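Local coordinates for uncharacterized protein (Parabacteroides merdae, PDB 4MXN) that is of unknown function but is probably a glycoside hydrolase of family 28, built as a right-handed parallel beta-helix that may act on pectin-like polysaccharides, at residues 131-134 and 135-138; 45-48 and 49-53; 214-217 and 218-222. One frame throughout, in Å; residues are numbered along the deposited sequence.

Contact 1 of 3, residues 131-134 and 135-138; sequences EEQL and QKGH
Gln133 OE1 accepts the ring N-H of His138, 2.8 Å from ND1. The bond enters at the ring edge, within the imidazole plane, while the donor sits tilted 32° from the plane of the amide carbonyl; amide and ring are turned 38° against each other. A bend at chi2 (-57°) folds the glutamine chain so that OE1 faces the histidine. That same oxygen is also hydrogen-bonded to the Tyr91 hydroxyl, so two partners grip it. The backbone carbonyl of Gln133 is satisfied by the same residue, His138 N standing 3.0 Å from Gln133 O. Gly137, at positive phi, turns the chain out of helix 123-136, and Gly137 N donates to Leu134 O at 3.0 Å. Together these two backbone bonds form a Schellman motif that ends the helix. Before it, the regular helical pattern holds: Gln135 N donates to Glu131 O over 2.9 Å and Lys136 N to Glu132 O over 3.2 Å. CB of Lys136 covers one face of the His138 ring, 3.7 Å above its plane, and Lys136 NZ, bent back at chi4, lies 4.0 Å from Glu132 CB. With an alanine at the Gln133 position, His138 ND1 would probably lose its acceptor here, the imidazole would be freer to turn, and Tyr91 OH would lose its amide partner. The Leu134 side chain packs on Ile139 and on Val143 and Tyr146 of helix 143-146.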
# COMPACT_ATOMS: atom_id res chain seq x y z
N GLU A 131 -18.95 -0.26 6.94
CA GLU A 131 -20.32 -0.79 6.95
C GLU A 131 -21.21 -0.02 7.92
O GLU A 131 -22.31 0.38 7.56
CB GLU A 131 -20.32 -2.29 7.34
CG GLU A 131 -19.93 -3.27 6.24
CD GLU A 131 -19.43 -4.62 6.71
OE1 GLU A 131 -20.05 -5.21 7.62
OE2 GLU A 131 -18.40 -5.10 6.17
N GLU A 132 -20.72 0.19 9.16
CA GLU A 132 -21.43 0.88 10.24
C GLU A 132 -21.80 2.31 9.84
O GLU A 132 -22.93 2.73 10.07
CB GLU A 132 -20.59 0.90 11.52
CG GLU A 132 -20.67 -0.41 12.30
CD GLU A 132 -19.55 -0.64 13.30
OE1 GLU A 132 -19.00 0.36 13.82
OE2 GLU A 132 -19.23 -1.82 13.57
N GLN A 133 -20.86 3.06 9.22
CA GLN A 133 -21.12 4.44 8.84
C GLN A 133 -22.09 4.51 7.66
O GLN A 133 -22.94 5.39 7.67
CB GLN A 133 -19.81 5.22 8.59
CG GLN A 133 -18.96 5.37 9.86
CD GLN A 133 -19.72 6.03 10.97
OE1 GLN A 133 -20.19 7.17 10.85
NE2 GLN A 133 -19.93 5.29 12.06
N LEU A 134 -22.01 3.54 6.71
CA LEU A 134 -22.98 3.44 5.60
C LEU A 134 -24.40 3.17 6.11
O LEU A 134 -25.34 3.82 5.65
CB LEU A 134 -22.59 2.33 4.60
CG LEU A 134 -21.43 2.59 3.67
CD1 LEU A 134 -21.02 1.29 2.96
CD2 LEU A 134 -21.75 3.69 2.66
N GLN A 135 -24.54 2.21 7.05
CA GLN A 135 -25.84 1.82 7.61
C GLN A 135 -26.50 2.99 8.37
O GLN A 135 -27.72 3.12 8.31
CB GLN A 135 -25.70 0.58 8.52
CG GLN A 135 -25.56 -0.75 7.77
CD GLN A 135 -25.18 -1.92 8.66
OE1 GLN A 135 -24.53 -1.77 9.71
NE2 GLN A 135 -25.55 -3.12 8.25
N LYS A 136 -25.69 3.86 9.02
CA LYS A 136 -26.16 5.05 9.75
C LYS A 136 -26.46 6.21 8.79
O LYS A 136 -27.07 7.20 9.19
CB LYS A 136 -25.13 5.47 10.81
CG LYS A 136 -25.22 4.63 12.06
CD LYS A 136 -23.93 4.65 12.83
CE LYS A 136 -23.94 3.68 13.99
NZ LYS A 136 -23.70 2.28 13.56
N GLY A 137 -26.02 6.08 7.55
CA GLY A 137 -26.21 7.08 6.51
C GLY A 137 -25.29 8.27 6.64
O GLY A 137 -25.57 9.33 6.07
N HIS A 138 -24.17 8.12 7.39
CA HIS A 138 -23.18 9.17 7.60
C HIS A 138 -22.29 9.33 6.37
O HIS A 138 -21.67 10.39 6.17
CB HIS A 138 -22.33 8.88 8.85
CG HIS A 138 -23.11 8.95 10.13
ND1 HIS A 138 -22.62 8.38 11.30
CD2 HIS A 138 -24.32 9.51 10.40
CE1 HIS A 138 -23.55 8.61 12.22
NE2 HIS A 138 -24.59 9.27 11.72

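Contact 2 of 3, residues 45-48 and 49-53; sequences VDYI and SEQGG
Ile48, Tyr47 and Gln51 carry most of this contact at the C-terminal end of helix 38-50, where the chain turns toward strand 54-58. Gln51 folds back over one face of the Tyr47 ring. Its CG lies 3.9 Å from the centroid of that ring, 22° off the normal, a CH-pi contact, and NE2 stands over the same face nearer the rim, 3.4 Å from Tyr47 CE1. The amide lies tilted by 22° over the ring, offset toward its rim. Two torsions make this possible: the tyrosine CG is anti to the backbone N (chi1 177°), swinging the ring toward the helix end, and the glutamine is bent at chi2. The pairing is one turn apart along the chain, and the backbone repeats it, Gln51 N donating to Tyr47 O over 3.0 Å. Ile48 works through its carbonyl and one branch. Its O takes the N-H of Gly53 at 2.9 Å and a weak bond from Gln51 N, while CG2 packs 3.6 Å from Gly53 C. With Gly52 at positive phi and its N bonded to Ser49 O, this is a Schellman motif; at both Gly52 and Gly53 a CB would be jammed against the preceding carbonyl oxygen. The helix fills the connection between strands 21-23 and 54-58. Tyr47, Ile48 and Gln51 all touch Tyr22 of strand 21-23, and Ile48 also packs on Leu56 of strand 54-58 and Val74 of strand 74-78. Ser49 OG bonds to Ser72 O, and Asp46 forms a salt bridge with Lys71, tying the helix to the loop before strand 74-78.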
# COMPACT_ATOMS: atom_id res chain seq x y z
N VAL A 45 7.54 12.09 6.51
CA VAL A 45 7.60 11.94 5.04
C VAL A 45 7.79 13.33 4.41
O VAL A 45 8.66 13.47 3.57
CB VAL A 45 6.35 11.19 4.48
CG1 VAL A 45 6.25 11.35 2.95
CG2 VAL A 45 6.41 9.72 4.85
N ASP A 46 6.98 14.34 4.85
CA ASP A 46 7.01 15.72 4.35
C ASP A 46 8.37 16.37 4.62
O ASP A 46 8.93 17.02 3.73
CB ASP A 46 5.88 16.56 4.97
CG ASP A 46 4.47 16.14 4.59
OD1 ASP A 46 4.32 15.30 3.67
OD2 ASP A 46 3.51 16.62 5.23
N TYR A 47 8.89 16.21 5.85
CA TYR A 47 10.19 16.76 6.24
C TYR A 47 11.31 16.17 5.37
O TYR A 47 12.12 16.92 4.82
CB TYR A 47 10.47 16.47 7.73
CG TYR A 47 11.84 16.94 8.20
CD1 TYR A 47 12.04 18.25 8.63
CD2 TYR A 47 12.92 16.06 8.25
CE1 TYR A 47 13.29 18.68 9.07
CE2 TYR A 47 14.17 16.48 8.68
CZ TYR A 47 14.36 17.79 9.08
OH TYR A 47 15.60 18.20 9.51
N ILE A 48 11.34 14.82 5.22
CA ILE A 48 12.36 14.10 4.44
C ILE A 48 12.32 14.57 2.97
O ILE A 48 13.38 14.90 2.41
CB ILE A 48 12.23 12.55 4.58
CG1 ILE A 48 12.44 12.12 6.06
CG2 ILE A 48 13.25 11.81 3.67
CD1 ILE A 48 11.95 10.70 6.41
N SER A 49 11.11 14.71 2.38
CA SER A 49 10.97 15.23 1.01
C SER A 49 11.51 16.68 0.90
O SER A 49 12.21 16.98 -0.06
CB SER A 49 9.51 15.17 0.55
OG SER A 49 9.43 15.34 -0.85
N GLU A 50 11.23 17.54 1.90
CA GLU A 50 11.70 18.93 1.96
C GLU A 50 13.24 19.00 2.00
O GLU A 50 13.82 19.94 1.44
CB GLU A 50 11.07 19.66 3.18
CG GLU A 50 11.77 20.93 3.66
CD GLU A 50 11.96 22.09 2.68
OE1 GLU A 50 11.09 22.30 1.80
OE2 GLU A 50 12.98 22.80 2.81
N GLN A 51 13.89 18.02 2.65
CA GLN A 51 15.35 17.94 2.77
C GLN A 51 16.03 17.43 1.49
O GLN A 51 17.26 17.33 1.46
CB GLN A 51 15.78 17.06 3.96
CG GLN A 51 15.22 17.47 5.33
CD GLN A 51 15.35 18.94 5.65
OE1 GLN A 51 16.44 19.51 5.63
NE2 GLN A 51 14.23 19.57 5.97
N GLY A 52 15.24 17.09 0.47
CA GLY A 52 15.76 16.57 -0.79
C GLY A 52 15.62 15.07 -0.95
O GLY A 52 16.16 14.49 -1.90
N GLY A 53 14.92 14.44 -0.03
CA GLY A 53 14.68 13.01 -0.08
C GLY A 53 15.49 12.16 0.87
O GLY A 53 16.33 12.67 1.61

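Contact 3 of 3, residues 214-217 and 218-222; sequences FNMA and GNPLE
A turn between two strands of the parallel beta-helix, 213-214 and 221-223, is folded on itself here, with Pro220 brought back over the Phe214 ring and against selenomethionine Met216. The proline CB lies over one face of the Phe214 ring, toward the rim, 4.0 Å from the centroid and 25° off the normal, a CH-pi contact. Its neighbour CG is 3.6 Å from Phe214 CG, so Pro220 CG sits against the CB-CG end of the Phe214 side chain, the two side chains crossing at about a right angle. Met216 closes on the same proline, its SE 3.6 Å from Pro220 CB. Its CG occupies the position between backbone N and carbonyl carbon (chi1 61°), and a bend at chi3 carries CE to 4.0 Å from Asn219 O. In a beta-helix such turns carry the chain from one face to the next within a coil; this one enters strand 221-223, which pairs in parallel with strand 199-202. The entry is shaped by an Asx turn: Asn219 OD1 accepts from Leu221 N at 3.3 Å, the donor standing above the carbonyl plane of the side-chain amide. No hydrogen bond joins 214-217 to 218-222. Phe214 also packs on Val189, Ala198, Ile199 and Val243, while Lys197 NZ donates to Asn219 O.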
# COMPACT_ATOMS: atom_id res chain seq x y z
N PHE A 214 1.55 -14.63 -4.80
CA PHE A 214 0.15 -14.35 -4.43
C PHE A 214 -0.36 -15.61 -3.73
O PHE A 214 -0.39 -16.66 -4.37
CB PHE A 214 -0.67 -13.97 -5.67
CG PHE A 214 -0.07 -12.82 -6.43
CD1 PHE A 214 -0.34 -11.50 -6.07
CD2 PHE A 214 0.82 -13.05 -7.49
CE1 PHE A 214 0.24 -10.44 -6.77
CE2 PHE A 214 1.38 -11.99 -8.19
CZ PHE A 214 1.10 -10.70 -7.82
N ASN A 215 -0.64 -15.55 -2.41
CA ASN A 215 -1.00 -16.77 -1.67
C ASN A 215 -2.46 -17.29 -1.93
O ASN A 215 -2.85 -18.32 -1.36
CB ASN A 215 -0.76 -16.55 -0.16
CG ASN A 215 -1.93 -15.93 0.56
OD1 ASN A 215 -2.78 -15.24 -0.05
ND2 ASN A 215 -1.99 -16.17 1.87
N MSE A 216 -3.25 -16.53 -2.70
CA MSE A 216 -4.65 -16.76 -3.10
C MSE A 216 -4.72 -17.77 -4.26
O MSE A 216 -3.75 -17.91 -4.99
CB MSE A 216 -5.29 -15.40 -3.52
CG MSE A 216 -4.59 -14.72 -4.73
SE MSE A 216 -5.11 -12.88 -5.15
CE MSE A 216 -7.00 -13.13 -5.62
N ALA A 217 -5.88 -18.40 -4.50
CA ALA A 217 -5.99 -19.38 -5.58
C ALA A 217 -6.32 -18.77 -6.97
O ALA A 217 -5.66 -19.13 -7.94
CB ALA A 217 -7.00 -20.45 -5.22
N GLY A 218 -7.32 -17.88 -7.06
CA GLY A 218 -7.76 -17.29 -8.33
C GLY A 218 -6.78 -16.37 -9.03
O GLY A 218 -5.62 -16.32 -8.63
N ASN A 219 -7.22 -15.65 -10.09
CA ASN A 219 -6.38 -14.68 -10.81
C ASN A 219 -6.22 -13.41 -9.93
O ASN A 219 -7.22 -12.75 -9.62
CB ASN A 219 -6.95 -14.32 -12.20
CG ASN A 219 -6.14 -13.32 -13.02
OD1 ASN A 219 -4.98 -13.00 -12.75
ND2 ASN A 219 -6.75 -12.81 -14.08
N PRO A 220 -4.98 -13.09 -9.53
CA PRO A 220 -4.77 -11.93 -8.63
C PRO A 220 -4.87 -10.57 -9.29
O PRO A 220 -5.03 -9.55 -8.62
CB PRO A 220 -3.32 -12.13 -8.14
CG PRO A 220 -2.91 -13.47 -8.59
CD PRO A 220 -3.71 -13.79 -9.79
N LEU A 221 -4.76 -10.55 -10.61
CA LEU A 221 -4.66 -9.34 -11.39
C LEU A 221 -5.97 -8.89 -12.04
O LEU A 221 -6.66 -9.66 -12.71
CB LEU A 221 -3.59 -9.59 -12.47
CG LEU A 221 -3.18 -8.48 -13.44
CD1 LEU A 221 -2.71 -7.26 -12.70
CD2 LEU A 221 -2.03 -8.97 -14.32
N GLU A 222 -6.25 -7.61 -11.86
CA GLU A 222 -7.36 -6.89 -12.48
C GLU A 222 -6.72 -5.84 -13.37
O GLU A 222 -5.91 -5.03 -12.89
CB GLU A 222 -8.27 -6.26 -11.41
CG GLU A 222 -9.43 -5.44 -11.93
CD GLU A 222 -10.40 -4.97 -10.86
OE1 GLU A 222 -9.96 -4.28 -9.91
OE2 GLU A 222 -11.60 -5.28 -10.98

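How the contacts relate
Contact 1 is a surface contact with no buried residue, whereas contacts 2 and 3 each mix buried and exposed residues. Contacts 1 and 2 are both helix ends closed by a Schellman motif, yet their side chains differ: an amide-to-imidazole hydrogen bond at 131-138, an amide lying over a phenol face at 45-53. Contact 3 has no helix and joins its segments through apolar and CH-pi packing in a turn between strands. No element is shared: helix 38-50, helix 123-136 and the turn before strand 221-223 are separate parts, and the centres of the three contacts lie about 30 to 37 Å apart. Contacts 2 and 3 lie on opposite sides of the chain's centre.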